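Local coordinates for ICChI, a glycosylated chitinase (Ipomoea carnea, PDB 6IDN), which hydrolyses chitin and also shows lysozyme activity, as a glycosylated plant enzyme of glycosyl hydrolase family 18 with a TIM-barrel fold, at residues S15-D21 with S62-C67; T22-D26 with S265-K269; L87-A93 with D132-L137; G79-Y85 with D125-G129; Y184-H190 with A225-G229. One frame throughout, in Å; residues are numbered along the deposited sequence. Where two conformers were deposited one is given.

Contact 1 of 5, residues S15-D21 with S62-C67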
# COMPACT_ATOMS: atom_id res chain seq x y z
N SER A 15 7.14 -13.88 -9.71
CA SER A 15 7.71 -13.90 -8.37
C SER A 15 8.01 -12.48 -7.90
O SER A 15 8.02 -11.52 -8.68
CB SER A 15 8.99 -14.75 -8.34
OG SER A 15 10.04 -14.13 -9.06
N LEU A 16 8.23 -12.34 -6.60
CA LEU A 16 8.62 -11.04 -6.07
C LEU A 16 9.95 -10.61 -6.67
O LEU A 16 10.14 -9.43 -7.01
CB LEU A 16 8.68 -11.10 -4.55
CG LEU A 16 9.08 -9.82 -3.82
CD1 LEU A 16 8.05 -8.71 -4.00
CD2 LEU A 16 9.29 -10.14 -2.34
N ARG A 17 10.89 -11.55 -6.83
CA ARG A 17 12.17 -11.22 -7.45
C ARG A 17 11.98 -10.70 -8.87
O ARG A 17 12.59 -9.70 -9.26
CB ARG A 17 13.09 -12.45 -7.46
CG ARG A 17 14.39 -12.21 -8.23
CD ARG A 17 15.29 -13.46 -8.32
NE ARG A 17 15.78 -13.85 -7.01
CZ ARG A 17 16.94 -13.45 -6.49
NH1 ARG A 17 17.73 -12.65 -7.18
NH2 ARG A 17 17.30 -13.86 -5.28
N GLU A 18 11.14 -11.38 -9.66
CA GLU A 18 10.89 -10.93 -11.02
C GLU A 18 10.22 -9.56 -11.03
O GLU A 18 10.51 -8.71 -11.89
CB GLU A 18 10.02 -11.95 -11.76
CG GLU A 18 10.77 -13.22 -12.12
CD GLU A 18 9.84 -14.35 -12.53
OE1 GLU A 18 8.62 -14.26 -12.29
OE2 GLU A 18 10.34 -15.33 -13.11
N THR A 19 9.31 -9.34 -10.08
CA THR A 19 8.67 -8.04 -9.96
C THR A 19 9.71 -6.95 -9.71
O THR A 19 9.71 -5.90 -10.36
CB THR A 19 7.63 -8.11 -8.85
OG1 THR A 19 6.64 -9.07 -9.23
CG2 THR A 19 6.98 -6.74 -8.61
N CYS A 20 10.63 -7.19 -8.77
CA CYS A 20 11.67 -6.21 -8.52
C CYS A 20 12.59 -6.05 -9.73
O CYS A 20 13.04 -4.94 -10.03
CB CYS A 20 12.46 -6.59 -7.27
SG CYS A 20 11.45 -6.37 -5.81
N ASP A 21 12.87 -7.15 -10.43
CA ASP A 21 13.77 -7.11 -11.58
C ASP A 21 13.18 -6.39 -12.80
O ASP A 21 13.90 -6.20 -13.78
CB ASP A 21 14.19 -8.53 -11.95
CG ASP A 21 15.40 -9.02 -11.15
OD1 ASP A 21 16.24 -8.18 -10.75
OD2 ASP A 21 15.53 -10.24 -10.93
N SER A 62 14.69 -14.31 1.05
CA SER A 62 15.79 -14.06 0.14
C SER A 62 15.39 -13.10 -0.97
O SER A 62 16.22 -12.29 -1.42
CB SER A 62 16.29 -15.38 -0.46
OG SER A 62 16.93 -16.18 0.53
N GLU A 63 14.14 -13.16 -1.43
CA GLU A 63 13.69 -12.27 -2.49
C GLU A 63 13.44 -10.86 -1.95
O GLU A 63 13.73 -9.87 -2.63
CB GLU A 63 12.44 -12.84 -3.16
CG GLU A 63 12.67 -14.28 -3.67
CD GLU A 63 11.59 -14.80 -4.61
OE1 GLU A 63 10.81 -13.99 -5.15
OE2 GLU A 63 11.54 -16.03 -4.81
N ILE A 64 12.90 -10.76 -0.73
CA ILE A 64 12.78 -9.46 -0.07
C ILE A 64 14.15 -8.83 0.09
O ILE A 64 14.37 -7.66 -0.24
CB ILE A 64 12.06 -9.62 1.28
CG1 ILE A 64 10.62 -10.11 1.09
CG2 ILE A 64 12.06 -8.30 2.07
CD1 ILE A 64 9.99 -10.68 2.36
N SER A 65 15.11 -9.61 0.60
CA SER A 65 16.46 -9.08 0.76
C SER A 65 17.02 -8.60 -0.58
O SER A 65 17.68 -7.56 -0.65
CB SER A 65 17.37 -10.15 1.37
OG SER A 65 18.60 -9.58 1.78
N TYR A 66 16.77 -9.36 -1.64
CA TYR A 66 17.27 -8.98 -2.96
C TYR A 66 16.61 -7.69 -3.43
O TYR A 66 17.29 -6.78 -3.93
CB TYR A 66 17.04 -10.11 -3.95
CG TYR A 66 17.33 -9.72 -5.38
CD1 TYR A 66 18.64 -9.68 -5.86
CD2 TYR A 66 16.30 -9.38 -6.25
CE1 TYR A 66 18.90 -9.31 -7.17
CE2 TYR A 66 16.55 -9.02 -7.56
CZ TYR A 66 17.86 -8.99 -8.02
OH TYR A 66 18.12 -8.62 -9.32
N CYS A 67 15.29 -7.58 -3.28
CA CYS A 67 14.60 -6.34 -3.63
C CYS A 67 15.19 -5.16 -2.87
O CYS A 67 15.45 -4.11 -3.44
CB CYS A 67 13.11 -6.47 -3.32
SG CYS A 67 12.22 -7.59 -4.37
O HOH W 1 8.08 -14.76 -4.94
O HOH W 2 13.89 -15.92 -7.19
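Arg17 lies across one face of the Tyr66 ring in a cation-pi contact, its CZ 4.2 Å from the ring centroid. Arg17 NH1 sits over the ring centre, 3.4 Å from Tyr66 CD1, although the guanidinium is tipped 33° from the ring. The arginine runs out extended and then bends at chi3 (-65°), which folds its end over the aromatic face. Asp21 meets the same ring at its edge, with its carboxylate turned steeply to it. There Tyr66 OH donates to Asp21 OD1 at a modelled 2.4 Å, so short that the exact value is doubtful. Glu63 reaches the other way, to the first turn of helix 16-21. Its OE1, approached on the anti side and out of the carboxylate plane, accepts from Arg17 N (3.0 Å, 153°), and a water joins OE1 to Leu16 N. On the buried flank Leu16 CD2 touches Ile64 CG1 at 3.7 Å, and Cys20 SG is bonded to Cys67 SG at 2.0 Å. The two helices run nearly parallel on the outside of the barrel, where Leu16 and Cys20 also rest on Ile28 of strand 27-36. Ser15 and Glu18 close the start of helix 16-21 with a capping box. The disulfide is thus supplemented by polar and cation-pi contacts: amide hydrogens at a helix start probably stabilise the Glu63 carboxylate, and Arg17 probably helps hold the tyrosine, Asp21 more tentatively.

Contact 2 of 5, residues T22-D26 with S265-K269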
# COMPACT_ATOMS: atom_id res chain seq x y z
N THR A 22 11.92 -5.97 -12.77
CA THR A 22 11.45 -5.08 -13.83
C THR A 22 12.15 -3.74 -13.77
O THR A 22 12.21 -3.04 -14.79
CB THR A 22 9.93 -4.85 -13.74
OG1 THR A 22 9.63 -4.04 -12.60
CG2 THR A 22 9.20 -6.17 -13.66
N ASP A 23 12.68 -3.37 -12.61
CA ASP A 23 13.31 -2.07 -12.36
C ASP A 23 12.32 -0.92 -12.58
O ASP A 23 12.73 0.24 -12.71
CB ASP A 23 14.57 -1.91 -13.21
CG ASP A 23 15.66 -2.87 -12.80
OD1 ASP A 23 15.85 -3.06 -11.58
OD2 ASP A 23 16.33 -3.46 -13.69
N ASP A 24 11.02 -1.23 -12.60
CA ASP A 24 9.98 -0.21 -12.73
C ASP A 24 9.47 0.29 -11.39
O ASP A 24 8.85 1.36 -11.34
CB ASP A 24 8.79 -0.76 -13.52
CG ASP A 24 9.04 -0.78 -15.02
OD1 ASP A 24 10.03 -0.17 -15.47
OD2 ASP A 24 8.26 -1.42 -15.75
N TYR A 25 9.70 -0.45 -10.30
CA TYR A 25 9.06 -0.17 -9.03
C TYR A 25 10.08 0.23 -7.97
O TYR A 25 11.16 -0.37 -7.86
CB TYR A 25 8.25 -1.37 -8.53
CG TYR A 25 7.43 -2.02 -9.61
CD1 TYR A 25 6.48 -1.30 -10.32
CD2 TYR A 25 7.63 -3.36 -9.96
CE1 TYR A 25 5.73 -1.89 -11.31
CE2 TYR A 25 6.87 -3.96 -10.95
CZ TYR A 25 5.93 -3.22 -11.62
OH TYR A 25 5.17 -3.81 -12.61
N ASP A 26 9.72 1.25 -7.20
CA ASP A 26 10.50 1.68 -6.06
C ASP A 26 9.97 1.18 -4.74
O ASP A 26 10.71 1.18 -3.76
CB ASP A 26 10.54 3.21 -6.03
CG ASP A 26 11.04 3.79 -7.32
OD1 ASP A 26 12.29 3.89 -7.49
OD2 ASP A 26 10.21 4.12 -8.20
N SER A 265 3.44 0.55 -16.41
CA SER A 265 4.53 1.26 -15.73
C SER A 265 5.70 1.52 -16.67
O SER A 265 6.37 2.55 -16.56
CB SER A 265 4.98 0.50 -14.48
OG SER A 265 5.44 -0.80 -14.80
N SER A 266 5.97 0.60 -17.60
CA SER A 266 7.04 0.84 -18.56
C SER A 266 6.72 2.06 -19.42
O SER A 266 7.62 2.83 -19.78
CB SER A 266 7.26 -0.39 -19.43
OG SER A 266 7.81 -1.47 -18.69
N LYS A 267 5.45 2.25 -19.76
CA LYS A 267 5.06 3.38 -20.61
C LYS A 267 5.10 4.71 -19.86
O LYS A 267 5.34 5.75 -20.49
CB LYS A 267 3.65 3.16 -21.17
CG LYS A 267 3.53 2.13 -22.28
CD LYS A 267 2.05 1.91 -22.61
CE LYS A 267 1.86 0.76 -23.59
NZ LYS A 267 2.48 1.09 -24.89
N ILE A 268 4.85 4.71 -18.56
CA ILE A 268 4.73 5.97 -17.83
C ILE A 268 5.97 6.33 -17.01
O ILE A 268 6.14 7.50 -16.66
CB ILE A 268 3.48 5.99 -16.92
CG1 ILE A 268 3.63 5.00 -15.75
CG2 ILE A 268 2.23 5.70 -17.73
CD1 ILE A 268 2.53 5.12 -14.70
N LYS A 269 6.85 5.37 -16.72
CA LYS A 269 7.92 5.63 -15.75
C LYS A 269 8.76 6.86 -16.07
O LYS A 269 8.99 7.66 -15.15
CB LYS A 269 8.83 4.40 -15.59
CG LYS A 269 9.86 4.58 -14.46
CD LYS A 269 10.29 3.27 -13.84
CE LYS A 269 11.20 3.48 -12.62
NZ LYS A 269 10.46 3.80 -11.35
O HOH W 3 12.95 2.14 -10.42
O HOH W 4 13.22 5.02 -10.10
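Asp24 projects toward Ser265, and its side chain can be followed outward atom by atom. Asp24 CB packs over the rim of one face of its neighbour Tyr25's ring and, across the contact, lies 3.6 Å from Ser265 OG. CG sets the carboxylate between the two serines and the Lys269 chain. Of its oxygens, Asp24 OD1 rests against the aliphatic part of the lysine, 3.8 Å from Lys269 CD. OD2 points to the serines: in the conformer described, Ser266 OG donates to the syn lone pair of Asp24 OD2 at 3.0 Å, a bond to be read with caution because Ser266 has a second conformer. Ser265 OG lies 3.0 Å from Asp24 OD2 and is hydrogen-bonded to Asp261, as is Tyr25 OH. The backbone of Asp24 is held as well, Asp24 N donating to Thr22 OG1 in an ST turn. Its carbonyl serves Lys269, which crosses at a slant and bends at its last torsion (chi4 81°) to bring NZ above the carbonyl plane, 2.9 Å from Asp24 O. The same ammonium, Lys269 NZ, forms a salt bridge to Asp26 OD2 at 3.2 Å, an oxygen that also accepts from Ile3 N of strand 2-7. Two waters accept weak bonds from NZ, one also donating to Asp23 O. Shared by a carbonyl and a carboxylate, which probably stabilise its charge, Lys269 probably ties the last helix to the loop before strand 27-36.

Contact 3 of 5, residues L87-A93 with D132-L137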
# COMPACT_ATOMS: atom_id res chain seq x y z
N LEU A 87 -10.16 -3.53 14.57
CA LEU A 87 -9.53 -3.36 15.87
C LEU A 87 -10.60 -3.06 16.90
O LEU A 87 -11.53 -2.29 16.64
CB LEU A 87 -8.52 -2.23 15.83
CG LEU A 87 -7.47 -2.39 14.73
CD1 LEU A 87 -6.73 -1.08 14.54
CD2 LEU A 87 -6.49 -3.52 15.06
N SER A 88 -10.47 -3.65 18.09
CA SER A 88 -11.54 -3.55 19.07
C SER A 88 -11.29 -2.53 20.18
O SER A 88 -12.24 -2.20 20.90
CB SER A 88 -11.81 -4.93 19.69
OG SER A 88 -10.64 -5.49 20.24
N SER A 89 -10.07 -2.01 20.32
CA SER A 89 -9.72 -1.14 21.44
C SER A 89 -8.33 -0.56 21.21
O SER A 89 -7.60 -0.99 20.32
CB SER A 89 -9.73 -1.89 22.76
OG SER A 89 -8.64 -2.79 22.81
N ARG A 90 -7.96 0.41 22.04
CA ARG A 90 -6.59 0.94 21.98
C ARG A 90 -5.58 -0.16 22.29
O ARG A 90 -4.52 -0.24 21.66
CB ARG A 90 -6.39 2.10 22.96
CG ARG A 90 -7.16 3.39 22.69
CD ARG A 90 -6.75 4.49 23.70
NE ARG A 90 -5.33 4.76 23.55
CZ ARG A 90 -4.81 5.69 22.76
NH1 ARG A 90 -5.61 6.49 22.05
NH2 ARG A 90 -3.49 5.82 22.66
N ASP A 91 -5.87 -1.00 23.29
CA ASP A 91 -4.96 -2.08 23.64
C ASP A 91 -4.86 -3.10 22.51
O ASP A 91 -3.79 -3.68 22.29
CB ASP A 91 -5.43 -2.76 24.94
CG ASP A 91 -5.16 -1.90 26.17
OD1 ASP A 91 -4.44 -0.89 26.06
OD2 ASP A 91 -5.69 -2.25 27.24
N ASP A 92 -5.96 -3.34 21.80
CA ASP A 92 -5.92 -4.25 20.66
C ASP A 92 -5.03 -3.69 19.57
O ASP A 92 -4.26 -4.42 18.93
CB ASP A 92 -7.34 -4.47 20.12
CG ASP A 92 -7.40 -5.59 19.07
OD1 ASP A 92 -6.77 -6.65 19.28
OD2 ASP A 92 -8.09 -5.40 18.04
N ALA A 93 -5.11 -2.38 19.36
CA ALA A 93 -4.24 -1.74 18.38
C ALA A 93 -2.78 -1.91 18.77
O ALA A 93 -1.93 -2.19 17.91
CB ALA A 93 -4.60 -0.26 18.25
N ASP A 132 -12.32 2.30 13.54
CA ASP A 132 -11.76 2.77 14.81
C ASP A 132 -10.36 2.22 15.07
O ASP A 132 -10.04 1.06 14.76
CB ASP A 132 -12.68 2.38 15.98
CG ASP A 132 -13.91 3.25 16.07
OD1 ASP A 132 -13.95 4.30 15.39
OD2 ASP A 132 -14.85 2.89 16.83
N TYR A 133 -9.53 3.05 15.70
CA TYR A 133 -8.23 2.72 16.30
C TYR A 133 -7.10 2.51 15.30
O TYR A 133 -5.99 2.16 15.72
CB TYR A 133 -8.32 1.49 17.22
CG TYR A 133 -9.42 1.63 18.23
CD1 TYR A 133 -9.38 2.62 19.20
CD2 TYR A 133 -10.51 0.78 18.20
CE1 TYR A 133 -10.39 2.76 20.11
CE2 TYR A 133 -11.53 0.92 19.10
CZ TYR A 133 -11.47 1.90 20.07
OH TYR A 133 -12.50 2.03 20.98
N TYR A 134 -7.31 2.77 14.00
CA TYR A 134 -6.18 2.72 13.07
C TYR A 134 -5.22 3.88 13.32
O TYR A 134 -4.01 3.76 13.02
CB TYR A 134 -6.70 2.72 11.63
CG TYR A 134 -7.29 1.37 11.27
CD1 TYR A 134 -6.47 0.26 11.15
CD2 TYR A 134 -8.66 1.22 11.08
CE1 TYR A 134 -7.00 -0.99 10.85
CE2 TYR A 134 -9.19 -0.03 10.78
CZ TYR A 134 -8.36 -1.12 10.65
OH TYR A 134 -8.89 -2.36 10.36
N ASP A 135 -5.71 5.00 13.85
CA ASP A 135 -4.80 6.05 14.31
C ASP A 135 -3.88 5.54 15.41
O ASP A 135 -2.67 5.80 15.39
CB ASP A 135 -5.58 7.30 14.78
CG ASP A 135 -6.71 7.03 15.77
OD1 ASP A 135 -7.13 5.87 16.00
OD2 ASP A 135 -7.24 8.04 16.32
N THR A 136 -4.43 4.79 16.37
CA THR A 136 -3.63 4.23 17.45
C THR A 136 -2.65 3.19 16.91
O THR A 136 -1.48 3.16 17.33
CB THR A 136 -4.56 3.63 18.52
OG1 THR A 136 -5.50 4.64 18.96
CG2 THR A 136 -3.79 3.12 19.73
N LEU A 137 -3.08 2.36 15.96
CA LEU A 137 -2.16 1.38 15.36
C LEU A 137 -0.97 2.08 14.71
O LEU A 137 0.18 1.66 14.90
CB LEU A 137 -2.91 0.49 14.35
CG LEU A 137 -2.08 -0.54 13.57
CD1 LEU A 137 -1.35 -1.49 14.54
CD2 LEU A 137 -2.96 -1.32 12.60
O HOH W 5 -11.27 -1.14 13.45
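Leu87 and Tyr134 meet where two neighbouring outer helices of the barrel, 90-103 and 134-148, begin side by side. Leu87 CD1 sits over the face of the Tyr134 ring toward its rim, 3.9 Å from the centroid in a CH-pi contact, and also reaches Leu137 CB at 4.1 Å. Tyr133, at the N-cap position of the second helix, stands differently. With CG beside its backbone N (chi1 -52°), it lays one ring face on the backbone of the opposite helix start: Ser89 C lies over the ring centre and Arg90 N nearer the rim, while Leu87 O comes in the ring plane at the edge, 3.6 Å from Tyr133 CD2. Deeper in, Ala93 CB fits against Thr136 CG2 at 3.8 Å, and Leu137 CD1 lies 3.5 Å from Ala93 O. At the outer margin the Arg90 guanidinium turns one face to Thr136, with Arg90 NH1 3.6 Å from Thr136 OG1. A water accepts from Leu87 N and lies within bonding distance of Asp132 O, between the loops ahead of the helices. Ser89 OG caps its own helix by accepting from Asp92 N. Neighbouring helices packed side by side outside the strands, here backed by Phe124 of strand 121-126, are the outer layer of a TIM barrel.

Contact 4 of 5, residues G79-Y85 with D125-G129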
# COMPACT_ATOMS: atom_id res chain seq x y z
N GLY A 79 -5.28 -5.60 5.18
CA GLY A 79 -6.68 -5.42 4.84
C GLY A 79 -7.06 -5.90 3.46
O GLY A 79 -7.03 -7.10 3.17
N GLY A 80 -7.42 -4.97 2.58
CA GLY A 80 -7.87 -5.32 1.25
C GLY A 80 -9.37 -5.49 1.20
O GLY A 80 -10.11 -5.27 2.17
N GLY A 81 -9.84 -5.92 0.02
CA GLY A 81 -11.27 -5.88 -0.24
C GLY A 81 -12.07 -6.92 0.50
O GLY A 81 -13.26 -6.72 0.76
N THR A 82 -11.46 -8.05 0.85
CA THR A 82 -12.17 -9.17 1.45
C THR A 82 -11.40 -9.62 2.68
O THR A 82 -10.24 -10.02 2.57
CB THR A 82 -12.32 -10.33 0.47
OG1 THR A 82 -13.01 -9.90 -0.71
CG2 THR A 82 -13.09 -11.49 1.12
N GLY A 83 -12.03 -9.56 3.84
CA GLY A 83 -11.30 -9.99 5.02
C GLY A 83 -12.15 -9.99 6.26
O GLY A 83 -13.32 -9.58 6.25
N ASN A 84 -11.53 -10.47 7.33
CA ASN A 84 -12.09 -10.45 8.68
C ASN A 84 -11.14 -9.63 9.56
O ASN A 84 -10.38 -10.18 10.35
CB ASN A 84 -12.24 -11.89 9.23
CG ASN A 84 -12.74 -11.93 10.65
OD1 ASN A 84 -13.45 -11.02 11.10
ND2 ASN A 84 -12.34 -12.95 11.39
N TYR A 85 -11.15 -8.32 9.37
CA TYR A 85 -10.23 -7.49 10.13
C TYR A 85 -10.95 -6.27 10.69
O TYR A 85 -11.85 -5.73 10.05
CB TYR A 85 -9.03 -7.07 9.28
CG TYR A 85 -9.36 -6.29 8.02
CD1 TYR A 85 -9.56 -6.94 6.82
CD2 TYR A 85 -9.41 -4.90 8.04
CE1 TYR A 85 -9.85 -6.22 5.66
CE2 TYR A 85 -9.69 -4.18 6.88
CZ TYR A 85 -9.90 -4.84 5.70
OH TYR A 85 -10.17 -4.13 4.56
N ASP A 125 -4.40 -0.63 3.91
CA ASP A 125 -5.38 -0.71 2.83
C ASP A 125 -6.74 -1.11 3.41
O ASP A 125 -7.31 -2.14 3.08
CB ASP A 125 -4.91 -1.67 1.74
CG ASP A 125 -5.76 -1.59 0.47
OD1 ASP A 125 -6.56 -0.64 0.35
OD2 ASP A 125 -5.64 -2.48 -0.40
N ILE A 126 -7.23 -0.27 4.31
CA ILE A 126 -8.44 -0.55 5.07
C ILE A 126 -9.65 -0.20 4.21
O ILE A 126 -9.91 0.98 3.95
CB ILE A 126 -8.44 0.22 6.40
CG1 ILE A 126 -7.14 -0.02 7.18
CG2 ILE A 126 -9.66 -0.15 7.25
CD1 ILE A 126 -6.75 -1.51 7.31
N GLU A 127 -10.39 -1.21 3.77
CA GLU A 127 -11.53 -1.03 2.87
C GLU A 127 -12.85 -1.50 3.45
O GLU A 127 -13.89 -1.33 2.79
CB GLU A 127 -11.31 -1.78 1.55
CG GLU A 127 -10.09 -1.39 0.77
CD GLU A 127 -9.98 -2.19 -0.51
OE1 GLU A 127 -11.02 -2.38 -1.19
OE2 GLU A 127 -8.87 -2.64 -0.85
N ASP A 128 -12.85 -2.12 4.62
CA ASP A 128 -14.10 -2.57 5.22
C ASP A 128 -13.88 -2.74 6.71
O ASP A 128 -12.76 -2.65 7.21
CB ASP A 128 -14.62 -3.86 4.55
CG ASP A 128 -13.82 -5.10 4.92
OD1 ASP A 128 -12.63 -5.13 4.60
OD2 ASP A 128 -14.39 -6.05 5.52
N GLY A 129 -14.99 -2.98 7.42
CA GLY A 129 -14.95 -3.12 8.86
C GLY A 129 -14.91 -1.78 9.56
O GLY A 129 -14.86 -0.71 8.95
O HOH W 6 -8.33 -5.63 -2.55
O HOH W 7 -13.36 -6.39 7.95
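Tyr85 drives its hydroxyl into the strand end and loop 125-129, and around that one oxygen the contact is tightest. Glu127 N donates to Tyr85 OH close to the ring plane, at 3.0 Å and nearly straight (166°), with a weak, bent bond from Asp128 N beside it. Two acceptors also crowd the hydroxyl: Gly80 O at 2.6 Å from Tyr85 OH and Asp128 OD1 at 2.7 Å from it, the Asp128 carboxylate standing almost perpendicular to the ring. The ring gets there with CG wedged between backbone N and carbonyl carbon (chi1 59°). Tyr85 CE2 touches Ile126 CD1 at 4.0 Å, and Gly79 CA lies close over one face. Behind this, the strands pair in parallel, Gly80 N donating to Asp125 O at 2.9 Å. This is the C-terminal rim of the barrel, where strands 73-80 and 121-126 end. Asp125-Ile126-Glu127 matches the Asp-x-Glu close of the family 18 signature, consistent with a place in the active site. Phe36 and Tyr134 pack on Tyr85 from outside the two segments. The margins are looser and wetter. Glu127, which has two conformers, reaches past Gly80 with Glu127 OE2 3.5 Å from Gly81 N, and a water bound by that amide gives OE2 a weak bond. At the far end another water sits over the Tyr85 ring, donating to Tyr85 O and to Asp128 OD2, the latter at 2.7 Å.

Contact 5 of 5, residues Y184-H190 with A225-G229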
# COMPACT_ATOMS: atom_id res chain seq x y z
N TYR A 184 -9.91 5.29 -8.47
CA TYR A 184 -10.56 4.25 -9.26
C TYR A 184 -11.68 3.65 -8.43
O TYR A 184 -11.68 3.75 -7.20
CB TYR A 184 -9.60 3.15 -9.75
CG TYR A 184 -8.67 2.49 -8.73
CD1 TYR A 184 -7.44 3.06 -8.41
CD2 TYR A 184 -9.01 1.29 -8.12
CE1 TYR A 184 -6.57 2.47 -7.51
CE2 TYR A 184 -8.15 0.68 -7.21
CZ TYR A 184 -6.93 1.28 -6.90
OH TYR A 184 -6.06 0.68 -6.00
N ASN A 185 -12.62 3.05 -9.13
CA ASN A 185 -13.84 2.48 -8.55
C ASN A 185 -14.66 3.51 -7.79
O ASN A 185 -15.44 3.15 -6.91
CB ASN A 185 -13.51 1.29 -7.63
CG ASN A 185 -12.91 0.13 -8.39
OD1 ASN A 185 -13.17 -0.03 -9.58
ND2 ASN A 185 -12.12 -0.70 -7.71
N ASN A 186 -14.52 4.80 -8.12
CA ASN A 186 -15.41 5.83 -7.59
C ASN A 186 -15.60 6.90 -8.64
O ASN A 186 -14.83 7.86 -8.71
CB ASN A 186 -14.90 6.44 -6.29
CG ASN A 186 -15.96 7.29 -5.61
OD1 ASN A 186 -16.93 7.70 -6.25
ND2 ASN A 186 -15.78 7.56 -4.32
N PRO A 187 -16.65 6.80 -9.46
CA PRO A 187 -16.88 7.79 -10.52
C PRO A 187 -17.11 9.21 -10.02
O PRO A 187 -17.15 10.14 -10.83
CB PRO A 187 -18.12 7.25 -11.25
CG PRO A 187 -18.10 5.77 -10.96
CD PRO A 187 -17.58 5.66 -9.56
N ARG A 188 -17.26 9.41 -8.71
CA ARG A 188 -17.40 10.77 -8.20
C ARG A 188 -16.09 11.55 -8.29
O ARG A 188 -16.10 12.78 -8.42
CB ARG A 188 -17.93 10.73 -6.76
CG ARG A 188 -19.31 10.09 -6.64
CD ARG A 188 -19.69 9.82 -5.18
NE ARG A 188 -20.85 8.93 -5.08
CZ ARG A 188 -21.05 8.06 -4.10
NH1 ARG A 188 -20.16 7.95 -3.11
NH2 ARG A 188 -22.14 7.30 -4.11
N CYS A 189 -14.95 10.86 -8.24
CA CYS A 189 -13.67 11.55 -8.25
C CYS A 189 -12.63 10.99 -9.21
O CYS A 189 -11.58 11.63 -9.37
CB CYS A 189 -13.05 11.59 -6.84
SG CYS A 189 -13.29 10.08 -5.81
N HIS A 190 -12.85 9.84 -9.85
CA HIS A 190 -11.79 9.26 -10.67
C HIS A 190 -11.90 9.79 -12.10
O HIS A 190 -12.78 10.60 -12.43
CB HIS A 190 -11.79 7.72 -10.59
CG HIS A 190 -12.94 7.02 -11.24
ND1 HIS A 190 -13.52 5.91 -10.67
CD2 HIS A 190 -13.58 7.21 -12.42
CE1 HIS A 190 -14.48 5.46 -11.46
NE2 HIS A 190 -14.54 6.23 -12.53
N ALA A 225 -9.67 -2.54 -12.55
CA ALA A 225 -10.70 -1.77 -11.86
C ALA A 225 -11.92 -1.73 -12.76
O ALA A 225 -12.16 -0.75 -13.49
CB ALA A 225 -10.21 -0.36 -11.52
N PRO A 226 -12.74 -2.78 -12.72
CA PRO A 226 -13.97 -2.78 -13.53
C PRO A 226 -14.89 -1.62 -13.22
O PRO A 226 -15.67 -1.22 -14.09
CB PRO A 226 -14.62 -4.13 -13.18
CG PRO A 226 -13.47 -4.99 -12.73
CD PRO A 226 -12.51 -4.07 -12.04
N GLY A 227 -14.82 -1.06 -12.02
CA GLY A 227 -15.62 0.09 -11.66
C GLY A 227 -15.15 1.42 -12.20
O GLY A 227 -15.76 2.45 -11.93
N GLY A 228 -14.07 1.43 -12.97
CA GLY A 228 -13.63 2.62 -13.68
C GLY A 228 -12.41 3.24 -13.04
O GLY A 228 -12.03 2.95 -11.90
N GLY A 229 -11.79 4.15 -13.80
CA GLY A 229 -10.67 4.93 -13.33
C GLY A 229 -9.39 4.77 -14.13
O GLY A 229 -8.49 5.61 -14.00
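Ala225 to Gly228 fold into a type I turn that lies against Asn185, which has positive phi and donates from Asn185 N to Gly228 O (2.8 Å, 172°), joining the two backbones. Asn185 then turns its amide back over the turn, so that Asn185 OD1 accepts a weak, bent bond from Gly227 N at 3.1 Å. Beside it, Tyr184 CB closes on Gly228 O at 3.3 Å and Tyr184 CD2 meets Ala225 CB at 4.0 Å, while the tyrosine ring runs on to Met254 and Trp256 of strand 250-256. These segments are the loops that follow strands 178-182 and 213-219, adjacent and parallel in the TIM barrel, so the contact joins neighbouring loops at the C-terminal side of the strands. Three glycines in a row let the second loop press against an imidazole. His190 takes the position between backbone N and carbonyl carbon (chi1 70°), which sets its ring flat against the glycine backbone. Gly229 CA is 3.8 Å from the His190 ring centroid in a CH-pi contact, Gly229 N lies over the centre of the same face, and Pro187 CA covers the opposite one. At the ring edge His190 CE1 comes 3.3 Å from Gly227 O. His190 ND1 accepts from Asn186 N at 3.0 Å, which probably helps set the ring's rotation. The loop around it is probably restrained by an Asx turn at Asn186, whose OD1 receives Arg188 N, and by the disulfide from Cys189 to Cys160.

Contacts 1 and 2 adjoin, their centres 15 Å apart: helix 16-21 leads straight into the loop 22-26, and Thr19 packs on Tyr25. Contacts 3 and 4 form a second pair, also 15 Å apart and alternating along the chain, joined where Tyr134 touches Tyr85 and Ile126. Contact 1 and contact 3 lie on opposite sides of the chain's centre, about 32 Å between centres. Contact 5 follows later in the chain, about 18 Å from contact 4. Contacts 3, 4 and 5 are nested inside the long loop that contact 2 closes between the N- and C-terminal parts. The contacts thus form two touching pairs and a separate fifth, spread around one barrel.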